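Local atomic coordinates of xyloglucan-specific endo-beta-1,4-glucanase BoGH5A (Bacteroides ovatus, PDB entry 3ZMR), a protein that hydrolyses internal beta-1,4-glucosidic linkages of the xyloglucan backbone with retention of the beta configuration, releasing xyloglucan oligosaccharides. Residues T114-S119 with N386-V391; L304-Y309 with N329-E334. All blocks are in the same frame, centred on the assembly; numbering follows the deposited sequence.

In the fold
Both contacts are largely buried and belong to the same (beta/alpha)8 barrel of the catalytic module. Contact 2 is barrel wall: strands 304-307 and 331-337 run in parallel, backbone bonded to backbone, and Gln307 and Glu334 put polar groups inside the barrel, the Glu334 side chain about 7 Å from the bound sugar. Contact 1 lies about 10 Å away, centre to centre, where helix 115-122 meets the loop that leads into strand 391-396. Its direct contacts are van der Waals ones, with waters carrying the polar links. The two touch: Ser115 N lies 2.9 Å from Asn329 O, and Pro390 O lies 2.9 Å from Leu333 N, both probable hydrogen bonds.

Contact 1 (T114-S119 with N386-V391); sequences TSMQLS and NNNVPV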
loop_
_atom_site.group_PDB
_atom_site.type_symbol
_atom_site.label_atom_id
_atom_site.label_comp_id
_atom_site.label_asym_id
_atom_site.label_seq_id
_atom_site.Cartn_x
_atom_site.Cartn_y
_atom_site.Cartn_z
ATOM N N THR A 114 0.290 1.252 -18.263
ATOM C CA THR A 114 0.761 0.582 -17.065
ATOM C C THR A 114 0.644 1.556 -15.879
ATOM O O THR A 114 0.574 2.765 -16.069
ATOM C CB THR A 114 2.205 0.119 -17.164
ATOM O OG1 THR A 114 3.013 1.286 -17.291
ATOM C CG2 THR A 114 2.409 -0.815 -18.348
ATOM N N SER A 115 0.612 1.013 -14.665
ATOM C CA SER A 115 0.660 1.870 -13.481
ATOM C C SER A 115 1.886 2.784 -13.539
ATOM O O SER A 115 1.824 3.948 -13.137
ATOM C CB SER A 115 0.586 1.064 -12.210
ATOM O OG SER A 115 -0.701 0.500 -12.080
ATOM N N MET A 116 3.020 2.255 -14.008
ATOM C CA MET A 116 4.213 3.102 -14.129
ATOM C C MET A 116 3.948 4.329 -15.029
ATOM O O MET A 116 4.344 5.467 -14.726
ATOM C CB MET A 116 5.421 2.287 -14.617
ATOM C CG MET A 116 6.713 3.092 -14.644
ATOM S SD MET A 116 7.268 3.706 -13.020
ATOM C CE MET A 116 7.783 2.179 -12.335
ATOM N N GLN A 117 3.321 4.092 -16.178
ATOM C CA GLN A 117 3.007 5.180 -17.122
ATOM C C GLN A 117 2.015 6.155 -16.499
ATOM O O GLN A 117 2.136 7.359 -16.633
ATOM C CB GLN A 117 2.436 4.610 -18.419
ATOM C CG GLN A 117 3.467 3.916 -19.301
ATOM C CD GLN A 117 2.841 3.281 -20.518
ATOM O OE1 GLN A 117 1.978 2.435 -20.383
ATOM N NE2 GLN A 117 3.243 3.730 -21.714
ATOM N N LEU A 118 1.037 5.619 -15.774
ATOM C CA LEU A 118 0.057 6.464 -15.106
ATOM C C LEU A 118 0.772 7.331 -14.078
ATOM O O LEU A 118 0.436 8.518 -13.925
ATOM C CB LEU A 118 -1.041 5.627 -14.459
ATOM C CG LEU A 118 -2.328 6.409 -14.192
ATOM C CD1 LEU A 118 -3.191 6.519 -15.432
ATOM C CD2 LEU A 118 -3.133 5.779 -13.056
ATOM N N SER A 119 1.747 6.752 -13.377
ATOM C CA SER A 119 2.458 7.487 -12.317
ATOM C C SER A 119 3.148 8.732 -12.876
ATOM O O SER A 119 3.192 9.769 -12.221
ATOM C CB SER A 119 3.435 6.590 -11.543
ATOM O OG SER A 119 4.619 6.356 -12.251
ATOM N N ASN A 386 12.654 -0.042 -11.032
ATOM C CA ASN A 386 13.346 -0.837 -12.068
ATOM C C ASN A 386 12.663 -2.177 -12.360
ATOM O O ASN A 386 12.852 -2.756 -13.436
ATOM C CB ASN A 386 14.801 -1.058 -11.702
ATOM C CG ASN A 386 15.642 0.201 -11.835
ATOM O OD1 ASN A 386 15.349 1.071 -12.662
ATOM N ND2 ASN A 386 16.695 0.302 -11.018
ATOM N N ASN A 387 11.816 -2.629 -11.433
ATOM C CA ASN A 387 10.912 -3.750 -11.636
ATOM C C ASN A 387 9.558 -3.353 -12.205
ATOM O O ASN A 387 8.616 -4.168 -12.207
ATOM C CB ASN A 387 10.782 -4.575 -10.353
ATOM C CG ASN A 387 11.905 -5.592 -10.178
ATOM O OD1 ASN A 387 12.382 -6.167 -11.145
ATOM N ND2 ASN A 387 12.263 -5.876 -8.934
ATOM N N ASN A 388 9.454 -2.107 -12.703
ATOM C CA ASN A 388 8.218 -1.608 -13.322
ATOM C C ASN A 388 7.040 -1.514 -12.336
ATOM O O ASN A 388 5.884 -1.573 -12.745
ATOM C CB ASN A 388 7.834 -2.446 -14.565
ATOM C CG ASN A 388 6.945 -1.716 -15.543
ATOM O OD1 ASN A 388 6.985 -0.493 -15.695
ATOM N ND2 ASN A 388 6.116 -2.493 -16.240
ATOM N N VAL A 389 7.371 -1.277 -11.062
ATOM C CA VAL A 389 6.358 -1.070 -10.013
ATOM C C VAL A 389 6.487 0.365 -9.521
ATOM O O VAL A 389 7.516 0.734 -8.894
ATOM C CB VAL A 389 6.557 -2.035 -8.841
ATOM C CG1 VAL A 389 5.534 -1.751 -7.742
ATOM C CG2 VAL A 389 6.447 -3.480 -9.321
ATOM N N PRO A 390 5.480 1.211 -9.843
ATOM C CA PRO A 390 5.556 2.595 -9.384
ATOM C C PRO A 390 5.308 2.702 -7.898
ATOM O O PRO A 390 4.742 1.784 -7.272
ATOM C CB PRO A 390 4.463 3.273 -10.196
ATOM C CG PRO A 390 3.410 2.200 -10.364
ATOM C CD PRO A 390 4.220 0.935 -10.541
ATOM N N VAL A 391 5.754 3.824 -7.345
ATOM C CA VAL A 391 5.691 4.056 -5.900
ATOM C C VAL A 391 5.093 5.426 -5.635
ATOM O O VAL A 391 5.566 6.432 -6.151
ATOM C CB VAL A 391 7.077 3.951 -5.224
ATOM C CG1 VAL A 391 6.974 4.161 -3.728
ATOM C CG2 VAL A 391 7.753 2.625 -5.529
HETATM O O HOH W 1 5.698 0.701 -17.737
HETATM O O HOH W 2 3.490 -0.693 -13.970
HETATM O O HOH W 3 6.242 5.783 -9.493
#
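Met116 sets its CG anti to the backbone N (chi1 -175°) and then bends at chi2 and chi3, which folds the thioether back against Pro390. CE comes to 3.5 Å from Pro390 N, beside the Val389-Pro390 peptide bond, while SD lies 4.0 Å from Pro390 CB, the methionine and proline side chains running antiparallel as they pass. Asn388 also has its CG anti to its own backbone N, and its OD1 reaches to 3.4 Å from Met116 CB. An alanine in place of Met116 would probably leave a gap beside the Val389-Pro390 peptide and strip the proline ring of its thioether neighbour. Pro390 also leans on the helix itself: its CG sits 3.6 Å from Ser115 CB, and its CB rests against CB and OG of Ser119. Ser119 OG turns back to donate to Met116 O at 2.6 Å, while Ser115 OG is hydrogen-bonded to His303.

Three waters bridge the segments. One donates to Asn388 OD1 and is also bonded to Thr114 OG1; the second takes the N-H of Met116, 3.0 Å from N to water oxygen, and donates to Asn388 O; the third accepts from Val391 N and gives a weak bond to Ser119 OG. Phe332 of strand 331-337 touches Ser115, Ser119 and Pro390, joining this packing to the barrel wall. The contact brings together a helix start and a helix end: Thr114 and Gln117 form a capping box at the start of helix 115-122, and Asn388, with positive phi, is the C-prime residue of the Schellman motif that closes helix 382-386.

Contact 2 (L304-Y309 with N329-E334); sequences LIVQAY and NRIFLE
Gln307 and Glu334 run alongside each other in the same direction on the two parallel strands of a beta-alpha-beta unit in the (beta/alpha)8 barrel, with helix 313-319 in the crossover. The ladder starts with Leu304 N donating to Arg330 O and continues from Phe332 N to Leu304 O and from Val306 N to Phe332 O. Glu334 N then gives to Val306 O, and Ala308 N closes the series on Glu334 O at 3.1 Å. CA-H groups add to it, Ile331 CA coming 3.2 Å from Leu304 O.

Val306 and Ile331 meet on the face turned to the surrounding helices, CG2 to CG2 at 3.6 Å, and Leu333 CD1 approaches Ala308 N and CB there, with Ala316 of helix 313-319 touching both residues. On the other face Ile305 CG1 packs against Phe332 CB at 3.9 Å.

The Glu334 chain can be followed outward on that same face. CB sits 3.6 Å from Ile305 CG2. CG, anti to the backbone N (chi1 176°), carries the extended chain on to a carboxylate whose plane stands 80° from the Gln307 amide. OE2 turns to Arg172, in a salt bridge, and to His336, so both oxygens are engaged. The Glu334 side chain lies about 5 Å from those of Asn261, a substrate-binding residue, and Glu395, the inferred nucleophile. Gln307 OE1 is held by Thr260, which helps fix the rotation of the amide. Gln307 NE2 bonds weakly to Ile305 O and meets Glu334 OE1 on the anti side at 2.8 Å, 20° out of the carboxylate plane.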
loop_
_atom_site.group_PDB
_atom_site.type_symbol
_atom_site.label_atom_id
_atom_site.label_comp_id
_atom_site.label_asym_id
_atom_site.label_seq_id
_atom_site.Cartn_x
_atom_site.Cartn_y
_atom_site.Cartn_z
ATOM N N LEU A 304 -4.593 -0.122 -8.669
ATOM C CA LEU A 304 -4.704 -0.386 -7.229
ATOM C C LEU A 304 -3.377 -0.097 -6.537
ATOM O O LEU A 304 -2.307 -0.298 -7.102
ATOM C CB LEU A 304 -5.148 -1.829 -6.969
ATOM C CG LEU A 304 -6.434 -2.296 -7.669
ATOM C CD1 LEU A 304 -6.749 -3.723 -7.273
ATOM C CD2 LEU A 304 -7.616 -1.386 -7.400
ATOM N N ILE A 305 -3.471 0.290 -5.267
ATOM C CA ILE A 305 -2.325 0.721 -4.500
ATOM C C ILE A 305 -2.264 -0.122 -3.224
ATOM O O ILE A 305 -3.229 -0.146 -2.439
ATOM C CB ILE A 305 -2.416 2.197 -4.114
ATOM C CG1 ILE A 305 -2.603 3.094 -5.320
ATOM C CG2 ILE A 305 -1.194 2.615 -3.303
ATOM C CD1 ILE A 305 -3.159 4.451 -4.975
ATOM N N VAL A 306 -1.156 -0.842 -3.034
ATOM C CA VAL A 306 -0.944 -1.700 -1.897
ATOM C C VAL A 306 0.227 -1.185 -1.073
ATOM O O VAL A 306 1.099 -0.472 -1.584
ATOM C CB VAL A 306 -0.757 -3.184 -2.333
ATOM C CG1 VAL A 306 -2.055 -3.718 -2.941
ATOM C CG2 VAL A 306 0.453 -3.370 -3.247
ATOM N N GLN A 307 0.220 -1.495 0.232
ATOM C CA GLN A 307 1.108 -0.826 1.168
ATOM C C GLN A 307 2.224 -1.705 1.700
ATOM O O GLN A 307 2.044 -2.915 1.934
ATOM C CB GLN A 307 0.302 -0.338 2.369
ATOM C CG GLN A 307 -0.676 0.783 2.060
ATOM C CD GLN A 307 -1.760 0.365 1.100
ATOM O OE1 GLN A 307 -2.435 -0.675 1.284
ATOM N NE2 GLN A 307 -1.961 1.167 0.067
ATOM N N ALA A 308 3.378 -1.089 1.886
ATOM C CA ALA A 308 4.446 -1.710 2.677
ATOM C C ALA A 308 4.019 -1.835 4.144
ATOM O O ALA A 308 3.103 -1.143 4.595
ATOM C CB ALA A 308 5.705 -0.892 2.570
ATOM N N TYR A 309 4.685 -2.728 4.862
ATOM C CA TYR A 309 4.439 -2.913 6.287
ATOM C C TYR A 309 4.735 -1.566 6.977
ATOM O O TYR A 309 5.796 -0.995 6.767
ATOM C CB TYR A 309 5.310 -4.033 6.845
ATOM C CG TYR A 309 4.884 -4.479 8.232
ATOM C CD1 TYR A 309 5.307 -3.794 9.366
ATOM C CD2 TYR A 309 4.041 -5.573 8.410
ATOM C CE1 TYR A 309 4.889 -4.179 10.630
ATOM C CE2 TYR A 309 3.642 -5.986 9.682
ATOM C CZ TYR A 309 4.061 -5.274 10.782
ATOM O OH TYR A 309 3.641 -5.709 12.021
ATOM N N ASN A 329 0.436 -5.272 -14.568
ATOM C CA ASN A 329 1.018 -3.929 -14.382
ATOM C C ASN A 329 -0.058 -2.869 -14.028
ATOM O O ASN A 329 -0.090 -1.765 -14.633
ATOM C CB ASN A 329 1.826 -3.493 -15.624
ATOM C CG ASN A 329 2.920 -4.462 -15.971
ATOM O OD1 ASN A 329 3.042 -4.865 -17.130
ATOM N ND2 ASN A 329 3.701 -4.844 -15.009
ATOM N N ARG A 330 -0.933 -3.225 -13.075
ATOM C CA ARG A 330 -1.962 -2.292 -12.597
ATOM C C ARG A 330 -1.926 -2.138 -11.071
ATOM O O ARG A 330 -2.968 -1.856 -10.438
ATOM C CB ARG A 330 -3.357 -2.692 -13.074
ATOM C CG ARG A 330 -3.582 -2.609 -14.584
ATOM C CD ARG A 330 -3.379 -1.201 -15.127
ATOM N NE ARG A 330 -3.800 -1.046 -16.530
ATOM C CZ ARG A 330 -3.074 -1.421 -17.585
ATOM N NH1 ARG A 330 -1.857 -1.954 -17.419
ATOM N NH2 ARG A 330 -3.559 -1.223 -18.811
ATOM N N ILE A 331 -0.730 -2.296 -10.498
ATOM C CA ILE A 331 -0.493 -2.132 -9.062
ATOM C C ILE A 331 0.650 -1.151 -8.777
ATOM O O ILE A 331 1.730 -1.182 -9.381
ATOM C CB ILE A 331 -0.220 -3.474 -8.352
ATOM C CG1 ILE A 331 -1.490 -4.363 -8.424
ATOM C CG2 ILE A 331 0.154 -3.242 -6.878
ATOM C CD1 ILE A 331 -1.381 -5.755 -7.880
ATOM N N PHE A 332 0.369 -0.254 -7.836
ATOM C CA PHE A 332 1.373 0.638 -7.227
ATOM C C PHE A 332 1.736 0.133 -5.820
ATOM O O PHE A 332 0.865 -0.404 -5.118
ATOM C CB PHE A 332 0.788 2.028 -6.938
ATOM C CG PHE A 332 0.561 2.924 -8.128
ATOM C CD1 PHE A 332 -0.487 2.725 -9.022
ATOM C CD2 PHE A 332 1.334 4.074 -8.270
ATOM C CE1 PHE A 332 -0.711 3.622 -10.078
ATOM C CE2 PHE A 332 1.128 4.967 -9.308
ATOM C CZ PHE A 332 0.102 4.757 -10.223
ATOM N N LEU A 333 2.958 0.433 -5.385
ATOM C CA LEU A 333 3.352 0.337 -3.973
ATOM C C LEU A 333 3.184 1.708 -3.319
ATOM O O LEU A 333 3.457 2.751 -3.948
ATOM C CB LEU A 333 4.834 -0.056 -3.867
ATOM C CG LEU A 333 5.471 -0.010 -2.475
ATOM C CD1 LEU A 333 4.870 -1.075 -1.579
ATOM C CD2 LEU A 333 6.951 -0.266 -2.593
ATOM N N GLU A 334 2.766 1.704 -2.044
ATOM C CA GLU A 334 2.697 2.915 -1.213
ATOM C C GLU A 334 3.589 2.788 0.025
ATOM O O GLU A 334 3.505 1.816 0.768
ATOM C CB GLU A 334 1.261 3.196 -0.770
ATOM C CG GLU A 334 1.115 4.387 0.168
ATOM C CD GLU A 334 -0.307 4.731 0.517
ATOM O OE1 GLU A 334 -1.230 3.901 0.233
ATOM O OE2 GLU A 334 -0.509 5.843 1.100
#